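Side-chain contacts in saframycin Mx1 synthetase B (Legionella pneumophila subsp. pneumophila, PDB 3KXW), which belongs to the AMP-binding enzyme family of the ANL clan, pairing a large N-terminal domain with a small C-terminal one: residues L76-A81 / P216-M221; K276-E281 / Q311-F316; S476-P481 / G487-F492. One frame throughout, in Å; residues are numbered along the deposited sequence.

How the contacts relate
Contacts 1 and 2 lie in the large AMP-binding region, contact 3 in the smaller C-terminal one; the three centres sit 30 to 32 Å apart and no contact touches another. Contact 1 is buried, its centre about 12 Å from that of the chain, and alone holds ligand-pocket residues. Contacts 2 and 3, partly buried, lie about twice as far out. Contact 1 sets a helix against a loop, contact 2 joins the C-terminal regions of two helices and what follows, and contact 3 lays a helix on a strand. Apolar packing runs through all three, joined by a weak hydrogen bond to the ligand in contact 1, aromatic rings and a carboxylate in contact 2, and sulfur and selenium in contact 3.

Contact 1: residues L76-A81 / P216-M221; sequences LPLIQA and PPHHDM. With 1ZZ (5'-O-[(S)-(dodecanoyloxy)(hydroxy)phosphoryl]adenosine), chain B.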
loop_
_atom_site.group_PDB
_atom_site.type_symbol
_atom_site.label_atom_id
_atom_site.label_comp_id
_atom_site.label_asym_id
_atom_site.label_seq_id
_atom_site.Cartn_x
_atom_site.Cartn_y
_atom_site.Cartn_z
ATOM N N LEU A 76 -6.136 -13.284 10.211
ATOM C CA LEU A 76 -6.732 -14.359 9.435
ATOM C C LEU A 76 -8.237 -14.140 9.224
ATOM O O LEU A 76 -8.759 -14.545 8.178
ATOM C CB LEU A 76 -6.451 -15.734 10.057
ATOM C CG LEU A 76 -4.959 -16.108 10.127
ATOM C CD1 LEU A 76 -4.810 -17.529 10.661
ATOM C CD2 LEU A 76 -4.315 -15.985 8.753
ATOM N N PRO A 77 -8.940 -13.525 10.202
ATOM C CA PRO A 77 -10.385 -13.332 9.942
ATOM C C PRO A 77 -10.675 -12.481 8.694
ATOM O O PRO A 77 -11.596 -12.793 7.935
ATOM C CB PRO A 77 -10.891 -12.641 11.214
ATOM C CG PRO A 77 -9.960 -13.151 12.297
ATOM C CD PRO A 77 -8.600 -13.314 11.629
ATOM N N LEU A 78 -9.893 -11.431 8.466
ATOM C CA LEU A 78 -10.077 -10.637 7.245
ATOM C C LEU A 78 -9.958 -11.520 5.997
ATOM O O LEU A 78 -10.748 -11.409 5.069
ATOM C CB LEU A 78 -9.098 -9.471 7.188
ATOM C CG LEU A 78 -8.980 -8.695 5.864
ATOM C CD1 LEU A 78 -10.344 -8.135 5.433
ATOM C CD2 LEU A 78 -7.994 -7.559 6.051
ATOM N N ILE A 79 -8.970 -12.403 5.981
ATOM C CA ILE A 79 -8.716 -13.250 4.805
ATOM C C ILE A 79 -9.831 -14.272 4.605
ATOM O O ILE A 79 -10.289 -14.509 3.480
ATOM C CB ILE A 79 -7.352 -13.966 4.936
ATOM C CG1 ILE A 79 -6.213 -12.930 4.954
ATOM C CG2 ILE A 79 -7.164 -14.965 3.795
ATOM C CD1 ILE A 79 -4.834 -13.507 5.427
ATOM N N GLN A 80 -10.291 -14.872 5.696
ATOM C CA GLN A 80 -11.434 -15.792 5.605
ATOM C C GLN A 80 -12.675 -15.063 5.061
ATOM O O GLN A 80 -13.398 -15.601 4.224
ATOM C CB GLN A 80 -11.743 -16.373 6.989
ATOM C CG GLN A 80 -10.606 -17.224 7.565
ATOM C CD GLN A 80 -10.687 -17.388 9.064
ATOM O OE1 GLN A 80 -11.664 -17.000 9.688
ATOM N NE2 GLN A 80 -9.638 -17.933 9.657
ATOM N N ALA A 81 -12.926 -13.857 5.563
ATOM C CA ALA A 81 -14.134 -13.101 5.188
ATOM C C ALA A 81 -14.069 -12.697 3.723
ATOM O O ALA A 81 -15.060 -12.789 2.997
ATOM C CB ALA A 81 -14.326 -11.858 6.104
ATOM N N PRO A 216 -0.222 -3.303 4.923
ATOM C CA PRO A 216 -1.665 -3.155 5.136
ATOM C C PRO A 216 -2.443 -4.059 4.162
ATOM O O PRO A 216 -2.245 -3.922 2.959
ATOM C CB PRO A 216 -1.939 -1.686 4.770
ATOM C CG PRO A 216 -0.624 -0.986 4.868
ATOM C CD PRO A 216 0.485 -2.020 4.761
ATOM N N PRO A 217 -3.309 -4.948 4.666
ATOM C CA PRO A 217 -4.119 -5.772 3.760
ATOM C C PRO A 217 -5.238 -4.939 3.109
ATOM O O PRO A 217 -5.965 -5.474 2.284
ATOM C CB PRO A 217 -4.739 -6.845 4.680
ATOM C CG PRO A 217 -4.477 -6.433 6.070
ATOM C CD PRO A 217 -3.603 -5.195 6.086
ATOM N N HIS A 218 -5.373 -3.666 3.483
ATOM C CA HIS A 218 -6.406 -2.793 2.901
ATOM C C HIS A 218 -5.875 -1.893 1.758
ATOM O O HIS A 218 -6.563 -0.979 1.273
ATOM C CB HIS A 218 -7.030 -1.915 3.977
ATOM C CG HIS A 218 -7.345 -2.635 5.261
ATOM N ND1 HIS A 218 -8.585 -3.178 5.529
ATOM C CD2 HIS A 218 -6.590 -2.871 6.360
ATOM C CE1 HIS A 218 -8.583 -3.709 6.740
ATOM N NE2 HIS A 218 -7.382 -3.542 7.264
ATOM N N HIS A 219 -4.629 -2.136 1.372
ATOM C CA HIS A 219 -4.009 -1.487 0.214
ATOM C C HIS A 219 -3.699 -2.629 -0.782
ATOM O O HIS A 219 -3.445 -3.756 -0.373
ATOM C CB HIS A 219 -2.737 -0.774 0.674
ATOM C CG HIS A 219 -1.927 -0.174 -0.434
ATOM N ND1 HIS A 219 -0.878 -0.840 -1.035
ATOM C CD2 HIS A 219 -2.009 1.033 -1.045
ATOM C CE1 HIS A 219 -0.344 -0.066 -1.963
ATOM N NE2 HIS A 219 -1.014 1.075 -1.992
ATOM N N ASP A 220 -3.766 -2.346 -2.078
ATOM C CA ASP A 220 -3.510 -3.355 -3.105
ATOM C C ASP A 220 -2.248 -4.227 -2.909
ATOM O O ASP A 220 -2.330 -5.435 -3.023
ATOM C CB ASP A 220 -3.525 -2.739 -4.510
ATOM C CG ASP A 220 -2.573 -1.574 -4.654
ATOM O OD1 ASP A 220 -1.706 -1.393 -3.762
ATOM O OD2 ASP A 220 -2.687 -0.850 -5.679
HETATM N N MSE A 221 -1.102 -3.634 -2.615
HETATM C CA MSE A 221 0.126 -4.420 -2.497
HETATM C C MSE A 221 0.065 -5.530 -1.437
HETATM O O MSE A 221 0.401 -6.688 -1.701
HETATM C CB MSE A 221 1.308 -3.487 -2.217
HETATM C CG MSE A 221 2.608 -4.017 -2.720
HETATM SE SE MSE A 221 3.964 -2.582 -3.034
HETATM C CE MSE A 221 3.942 -1.853 -1.239
HETATM P P 1ZZ B . -2.025 2.536 -5.400
HETATM C C1 1ZZ B . 4.508 -10.476 -3.981
HETATM N N1 1ZZ B . 3.747 4.515 -7.418
HETATM O O1 1ZZ B . 1.033 1.485 -4.999
HETATM C C2 1ZZ B . 4.576 -8.944 -3.983
HETATM N N2 1ZZ B . 4.820 2.572 -7.682
HETATM O O2 1ZZ B . -1.230 1.077 -5.466
HETATM C C3 1ZZ B . 4.338 -8.358 -5.381
HETATM N N3 1ZZ B . 5.754 6.105 -7.985
HETATM O O3 1ZZ B . -3.180 2.481 -6.272
HETATM C C4 1ZZ B . 3.975 -6.868 -5.294
HETATM N N4 1ZZ B . 7.757 4.855 -8.467
HETATM O O4 1ZZ B . -2.473 2.789 -3.870
HETATM C C5 1ZZ B . 4.161 -6.128 -6.629
HETATM N N5 1ZZ B . 7.893 2.524 -8.549
HETATM O O5 1ZZ B . -1.017 3.793 -5.830
HETATM C C6 1ZZ B . 3.894 -4.635 -6.393
HETATM O O6 1ZZ B . 1.533 4.923 -6.376
HETATM C C7 1ZZ B . 4.140 -3.563 -7.483
HETATM O O7 1ZZ B . 1.820 7.047 -8.344
HETATM C C8 1ZZ B . 3.984 -2.071 -7.127
HETATM O O8 1ZZ B . 0.046 5.664 -9.380
HETATM C C9 1ZZ B . 2.498 -1.687 -7.208
HETATM C C10 1ZZ B . 2.084 -0.539 -6.257
HETATM C C11 1ZZ B . 0.531 -0.456 -6.245
HETATM C C12 1ZZ B . 0.118 0.993 -5.925
HETATM C C13 1ZZ B . -0.311 3.776 -7.052
HETATM C C14 1ZZ B . 0.487 4.919 -7.155
HETATM C C15 1ZZ B . 1.022 5.170 -8.612
HETATM C C16 1ZZ B . 2.064 5.966 -8.456
HETATM C C17 1ZZ B . 2.663 5.379 -7.272
HETATM C C18 1ZZ B . 3.678 3.064 -7.383
HETATM C C19 1ZZ B . 5.745 3.726 -7.897
HETATM C C20 1ZZ B . 5.092 4.845 -7.789
HETATM C C21 1ZZ B . 7.035 6.126 -8.266
HETATM C C22 1ZZ B . 7.201 3.766 -8.311
#
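L78 reaches from helix 76-87 to the pyrrolidine ring of P217, and this apolar touch carries most of the contact. One branch does the work: L78 CD2 lies 3.6 Å from P217 CB and 3.7 Å from P217 CG, resting against two ring carbons at once. With L78 CG anti to the backbone N (chi1 169°), the leucine extends outward from its helix toward the loop. Behind the pair, F72 packs on L78 and I227 of helix 220-233 on P217, so both are buried.

The aromatic part is slighter. The H218 ring meets the same leucine branch obliquely, while it also packs against the ring of Y96, the planes about 30° apart.

Polar chemistry begins only at the far end of 216-221, turned to the ligand 5'-O-[(S)-(dodecanoyloxy)(hydroxy)phosphoryl]adenosine. H219 NE2 donates a weak bond to the ligand atom O4 at 2.9 Å, bent to 121° at the hydrogen. D220 CG lies 3.8 Å above one face of the H219 ring, offset toward its rim. M221, a selenomethionine, runs along the dodecanoyl chain, with its SE 3.9 Å from ligand C6.

P216 to H219 form a type I turn, and H219 takes the N-cap position of helix 220-233. The leucine-proline packing thus lies at the back of a turn-and-helix start that lines the pocket holding the ligand in this ANL-clan enzyme.

Contact 2: residues K276-E281 / Q311-F316; sequences KRIREE and QAFKEF
The F316 ring takes the carboxylate of E280 at its edge: E280 OE2 stands close to the ring plane, 4.2 Å from F316 CE2, and the two flat groups are tilted 43° to each other. The F313 ring receives I278 CD1 obliquely, 4.1 Å from F313 CZ, with the two side chains crossing at about a right angle. F313 also meets the ring of F309 and makes a cation-pi contact with K283, while L253 of helix 250-259 packs on both I278 and F313.

E280 gets to its phenylalanine by a bend: CG leaves anti to the backbone N, and the chain then folds at chi2 (61°). The other oxygen, E280 OE1, forms a salt bridge with K283, whose NZ also bonds to A312 O, so this lysine ties the two segments together from outside.

Helices 269-277 and 303-313 are the successive connections of a beta-alpha-beta-alpha-beta run through the parallel strands 263-266, 293-296 and 323-328, and the contact joins the C-terminal regions of the two helices and what follows them.

Each segment has its own polar fastening. R279 NH1 gives K276 O a nearly straight bond of 2.9 Å (167° at the hydrogen), the acceptor lying in the guanidinium plane. K314 NZ meets Q311 OE1 at 2.9 Å, in the carbonyl plane and on a lone pair.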
loop_
_atom_site.group_PDB
_atom_site.type_symbol
_atom_site.label_atom_id
_atom_site.label_comp_id
_atom_site.label_asym_id
_atom_site.label_seq_id
_atom_site.Cartn_x
_atom_site.Cartn_y
_atom_site.Cartn_z
ATOM N N LYS A 276 16.990 3.680 10.220
ATOM C CA LYS A 276 16.911 4.695 11.258
ATOM C C LYS A 276 16.673 4.116 12.661
ATOM O O LYS A 276 17.232 4.617 13.655
ATOM C CB LYS A 276 15.813 5.703 10.933
ATOM C CG LYS A 276 15.871 6.913 11.848
ATOM C CD LYS A 276 15.566 8.160 11.111
ATOM C CE LYS A 276 16.091 9.381 11.851
ATOM N NZ LYS A 276 17.371 9.837 11.281
ATOM N N ARG A 277 15.844 3.073 12.734
ATOM C CA ARG A 277 15.324 2.572 14.015
ATOM C C ARG A 277 16.151 1.442 14.644
ATOM O O ARG A 277 16.037 1.189 15.836
ATOM C CB ARG A 277 13.877 2.083 13.867
ATOM C CG ARG A 277 12.788 3.193 13.754
ATOM C CD ARG A 277 12.509 3.935 15.065
ATOM N NE ARG A 277 12.029 3.060 16.137
ATOM C CZ ARG A 277 10.753 2.864 16.448
ATOM N NH1 ARG A 277 9.788 3.487 15.792
ATOM N NH2 ARG A 277 10.440 2.045 17.442
ATOM N N ILE A 278 16.943 0.741 13.848
ATOM C CA ILE A 278 17.611 -0.471 14.340
ATOM C C ILE A 278 19.081 -0.209 14.682
ATOM O O ILE A 278 19.900 0.030 13.807
ATOM C CB ILE A 278 17.462 -1.625 13.326
ATOM C CG1 ILE A 278 15.966 -1.901 13.078
ATOM C CG2 ILE A 278 18.199 -2.882 13.804
ATOM C CD1 ILE A 278 15.692 -2.987 12.070
ATOM N N ARG A 279 19.398 -0.236 15.972
ATOM C CA ARG A 279 20.769 0.004 16.418
ATOM C C ARG A 279 21.674 -1.165 16.023
ATOM O O ARG A 279 21.241 -2.316 16.016
ATOM C CB ARG A 279 20.813 0.173 17.937
ATOM C CG ARG A 279 20.109 1.410 18.435
ATOM C CD ARG A 279 20.713 2.649 17.789
ATOM N NE ARG A 279 19.876 3.828 18.010
ATOM C CZ ARG A 279 19.027 4.329 17.113
ATOM N NH1 ARG A 279 18.903 3.765 15.909
ATOM N NH2 ARG A 279 18.305 5.404 17.422
ATOM N N GLU A 280 22.929 -0.865 15.724
ATOM C CA GLU A 280 23.911 -1.900 15.407
ATOM C C GLU A 280 23.838 -3.143 16.294
ATOM O O GLU A 280 23.882 -4.262 15.797
ATOM C CB GLU A 280 25.331 -1.343 15.449
ATOM C CG GLU A 280 26.351 -2.314 14.883
ATOM C CD GLU A 280 26.080 -2.658 13.422
ATOM O OE1 GLU A 280 25.460 -1.837 12.708
ATOM O OE2 GLU A 280 26.490 -3.753 12.987
ATOM N N GLU A 281 23.742 -2.960 17.605
ATOM C CA GLU A 281 23.803 -4.108 18.505
ATOM C C GLU A 281 22.543 -4.970 18.439
ATOM O O GLU A 281 22.558 -6.165 18.759
ATOM C CB GLU A 281 24.112 -3.667 19.942
ATOM C CG GLU A 281 23.066 -2.764 20.552
ATOM C CD GLU A 281 23.291 -1.290 20.241
ATOM O OE1 GLU A 281 24.198 -0.947 19.425
ATOM O OE2 GLU A 281 22.552 -0.466 20.836
ATOM N N GLN A 311 24.099 -1.229 3.084
ATOM C CA GLN A 311 25.252 -1.056 3.970
ATOM C C GLN A 311 24.918 -1.454 5.420
ATOM O O GLN A 311 25.746 -2.029 6.130
ATOM C CB GLN A 311 25.793 0.382 3.911
ATOM C CG GLN A 311 26.415 0.801 2.566
ATOM C CD GLN A 311 27.601 -0.062 2.191
ATOM O OE1 GLN A 311 28.261 -0.632 3.061
ATOM N NE2 GLN A 311 27.859 -0.187 0.900
ATOM N N ALA A 312 23.701 -1.151 5.855
ATOM C CA ALA A 312 23.271 -1.471 7.215
ATOM C C ALA A 312 23.084 -2.974 7.481
ATOM O O ALA A 312 23.212 -3.421 8.629
ATOM C CB ALA A 312 21.981 -0.689 7.573
ATOM N N PHE A 313 22.781 -3.756 6.443
ATOM C CA PHE A 313 22.442 -5.165 6.679
ATOM C C PHE A 313 23.292 -6.214 5.952
ATOM O O PHE A 313 23.091 -7.409 6.132
ATOM C CB PHE A 313 20.929 -5.388 6.502
ATOM C CG PHE A 313 20.124 -4.605 7.497
ATOM C CD1 PHE A 313 20.013 -5.054 8.802
ATOM C CD2 PHE A 313 19.561 -3.385 7.161
ATOM C CE1 PHE A 313 19.311 -4.346 9.740
ATOM C CE2 PHE A 313 18.860 -2.643 8.123
ATOM C CZ PHE A 313 18.742 -3.122 9.402
ATOM N N LYS A 314 24.235 -5.746 5.147
ATOM C CA LYS A 314 25.092 -6.630 4.358
ATOM C C LYS A 314 25.866 -7.605 5.219
ATOM O O LYS A 314 26.113 -8.731 4.809
ATOM C CB LYS A 314 26.048 -5.816 3.467
ATOM C CG LYS A 314 27.151 -5.075 4.190
ATOM C CD LYS A 314 28.051 -4.329 3.185
ATOM C CE LYS A 314 29.272 -3.695 3.865
ATOM N NZ LYS A 314 30.083 -2.867 2.905
ATOM N N GLU A 315 26.243 -7.186 6.421
ATOM C CA GLU A 315 26.960 -8.092 7.304
ATOM C C GLU A 315 26.057 -9.218 7.829
ATOM O O GLU A 315 26.541 -10.211 8.391
ATOM C CB GLU A 315 27.654 -7.324 8.431
ATOM C CG GLU A 315 28.674 -6.293 7.910
ATOM C CD GLU A 315 29.722 -6.886 6.961
ATOM O OE1 GLU A 315 30.069 -8.086 7.091
ATOM O OE2 GLU A 315 30.229 -6.153 6.080
ATOM N N PHE A 316 24.753 -9.088 7.603
ATOM C CA PHE A 316 23.821 -10.125 8.034
ATOM C C PHE A 316 23.143 -10.852 6.886
ATOM O O PHE A 316 22.027 -11.335 7.035
ATOM C CB PHE A 316 22.806 -9.566 9.025
ATOM C CG PHE A 316 23.454 -8.923 10.210
ATOM C CD1 PHE A 316 23.720 -9.650 11.354
ATOM C CD2 PHE A 316 23.884 -7.603 10.136
ATOM C CE1 PHE A 316 24.359 -9.048 12.441
ATOM C CE2 PHE A 316 24.527 -7.005 11.210
ATOM C CZ PHE A 316 24.765 -7.723 12.356
#

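Contact 3: residues S476-P481 / G487-F492; sequences SLMHSP and GKCAAF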
loop_
_atom_site.group_PDB
_atom_site.type_symbol
_atom_site.label_atom_id
_atom_site.label_comp_id
_atom_site.label_asym_id
_atom_site.label_seq_id
_atom_site.Cartn_x
_atom_site.Cartn_y
_atom_site.Cartn_z
ATOM N N SER A 476 -5.320 15.282 14.075
ATOM C CA SER A 476 -4.877 14.037 14.684
ATOM C C SER A 476 -3.903 14.291 15.836
ATOM O O SER A 476 -4.071 13.745 16.929
ATOM C CB SER A 476 -4.250 13.101 13.632
ATOM O OG SER A 476 -5.257 12.510 12.811
ATOM N N LEU A 477 -2.900 15.129 15.588
ATOM C CA LEU A 477 -1.889 15.440 16.601
ATOM C C LEU A 477 -2.543 16.076 17.819
ATOM O O LEU A 477 -2.258 15.714 18.973
ATOM C CB LEU A 477 -0.822 16.390 16.016
ATOM C CG LEU A 477 0.103 15.749 14.979
ATOM C CD1 LEU A 477 0.811 16.779 14.090
ATOM C CD2 LEU A 477 1.126 14.898 15.698
HETATM N N MSE A 478 -3.433 17.025 17.558
HETATM C CA MSE A 478 -4.071 17.760 18.642
HETATM C C MSE A 478 -5.038 16.885 19.423
HETATM O O MSE A 478 -5.302 17.139 20.597
HETATM C CB MSE A 478 -4.753 19.014 18.103
HETATM C CG MSE A 478 -3.746 20.025 17.547
HETATM SE SE MSE A 478 -2.446 20.724 18.898
HETATM C CE MSE A 478 -1.011 19.371 18.784
ATOM N N HIS A 479 -5.542 15.838 18.783
ATOM C CA HIS A 479 -6.521 14.972 19.441
ATOM C C HIS A 479 -5.968 13.653 19.975
ATOM O O HIS A 479 -6.700 12.818 20.526
ATOM C CB HIS A 479 -7.735 14.789 18.546
ATOM C CG HIS A 479 -8.482 16.072 18.325
ATOM N ND1 HIS A 479 -9.684 16.352 18.944
ATOM C CD2 HIS A 479 -8.164 17.177 17.607
ATOM C CE1 HIS A 479 -10.093 17.556 18.583
ATOM N NE2 HIS A 479 -9.186 18.080 17.776
ATOM N N SER A 480 -4.664 13.471 19.835
ATOM C CA SER A 480 -4.015 12.278 20.358
ATOM C C SER A 480 -3.408 12.645 21.696
ATOM O O SER A 480 -3.290 13.827 22.016
ATOM C CB SER A 480 -2.902 11.832 19.426
ATOM O OG SER A 480 -1.821 12.732 19.527
ATOM N N PRO A 481 -3.020 11.632 22.479
ATOM C CA PRO A 481 -2.410 11.859 23.800
ATOM C C PRO A 481 -1.086 12.608 23.679
ATOM O O PRO A 481 -0.599 13.185 24.656
ATOM C CB PRO A 481 -2.164 10.438 24.332
ATOM C CG PRO A 481 -3.191 9.599 23.611
ATOM C CD PRO A 481 -3.331 10.212 22.240
ATOM N N GLY A 487 2.686 22.102 22.191
ATOM C CA GLY A 487 1.877 23.295 22.045
ATOM C C GLY A 487 1.111 23.150 20.744
ATOM O O GLY A 487 0.401 22.151 20.533
ATOM N N LYS A 488 1.280 24.134 19.869
ATOM C CA LYS A 488 0.685 24.102 18.537
ATOM C C LYS A 488 1.495 23.280 17.528
ATOM O O LYS A 488 2.673 22.982 17.736
ATOM C CB LYS A 488 0.463 25.530 18.022
ATOM C CG LYS A 488 -0.607 26.301 18.803
ATOM C CD LYS A 488 -1.910 25.535 18.799
ATOM C CE LYS A 488 -3.054 26.412 19.238
ATOM N NZ LYS A 488 -2.718 27.086 20.526
ATOM N N CYS A 489 0.857 22.916 16.423
ATOM C CA CYS A 489 1.538 22.126 15.410
ATOM C C CYS A 489 1.101 22.541 14.000
ATOM O O CYS A 489 0.084 23.209 13.812
ATOM C CB CYS A 489 1.265 20.629 15.615
ATOM S SG CYS A 489 -0.412 20.076 15.137
ATOM N N ALA A 490 1.869 22.114 13.016
ATOM C CA ALA A 490 1.555 22.410 11.635
ATOM C C ALA A 490 2.129 21.284 10.788
ATOM O O ALA A 490 3.160 20.724 11.129
ATOM C CB ALA A 490 2.144 23.747 11.230
ATOM N N ALA A 491 1.423 20.930 9.718
ATOM C CA ALA A 491 1.883 19.898 8.791
ATOM C C ALA A 491 1.804 20.451 7.379
ATOM O O ALA A 491 0.874 21.153 7.048
ATOM C CB ALA A 491 1.014 18.661 8.907
ATOM N N PHE A 492 2.778 20.110 6.549
ATOM C CA PHE A 492 2.795 20.606 5.188
ATOM C C PHE A 492 3.797 19.811 4.401
ATOM O O PHE A 492 4.663 19.150 4.972
ATOM C CB PHE A 492 3.147 22.095 5.146
ATOM C CG PHE A 492 4.365 22.461 5.938
ATOM C CD1 PHE A 492 5.614 22.527 5.334
ATOM C CD2 PHE A 492 4.274 22.721 7.290
ATOM C CE1 PHE A 492 6.746 22.856 6.066
ATOM C CE2 PHE A 492 5.408 23.051 8.028
ATOM C CZ PHE A 492 6.640 23.127 7.412
#
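L477 and C489 are brought together by their first torsions. L477 CG sits beside the backbone N (chi1 -70°), while C489 SG stands between its own N and carbonyl carbon (chi1 74°), and the thiol ends up alongside the leucine, against CB and CD1. M478, a selenomethionine, starts beside its backbone N as well, then bends at chi2 and again at chi3. The double fold brings its methyl back to the strand, although M478 CB is not aimed there.

C489 SG is the hub of the packing. L477 touches it with two atoms, CD1 at 3.7 Å and CB at 3.8 Å from SG, so the sulfur lies along the side of the leucine. M478 CE closes on SG at 3.8 Å, coming in at roughly a right angle to L477 CD1. The same methyl also lies 3.6 Å from G487 O, and M478 SE is equally near that carbonyl, so the selenoether end of the residue spans from C489 to the backbone at G487.

A polar link also joins helix to strand: E474, one turn earlier in helix 469-479, accepts a bond from A491 N through OE2. Within 476-481, S480 OG donates a hydrogen bond to L477 O, 3.1 Å long and tilted 34° out of the carbonyl plane. L528 of helix 515-533 flanks the contact, packing on L477.

Along the strand C489 and A491 point to helix 469-479, whereas K488, A490 and F492 touch helix 554-567. Strand 486-496 pairs with strand 499-508 through backbone bonds such as A490 with M505. A helix running by a short loop into the outermost strand of a mixed sheet, with helices packed on both faces, belongs to the small alpha/beta C-terminal domain of ANL-clan proteins.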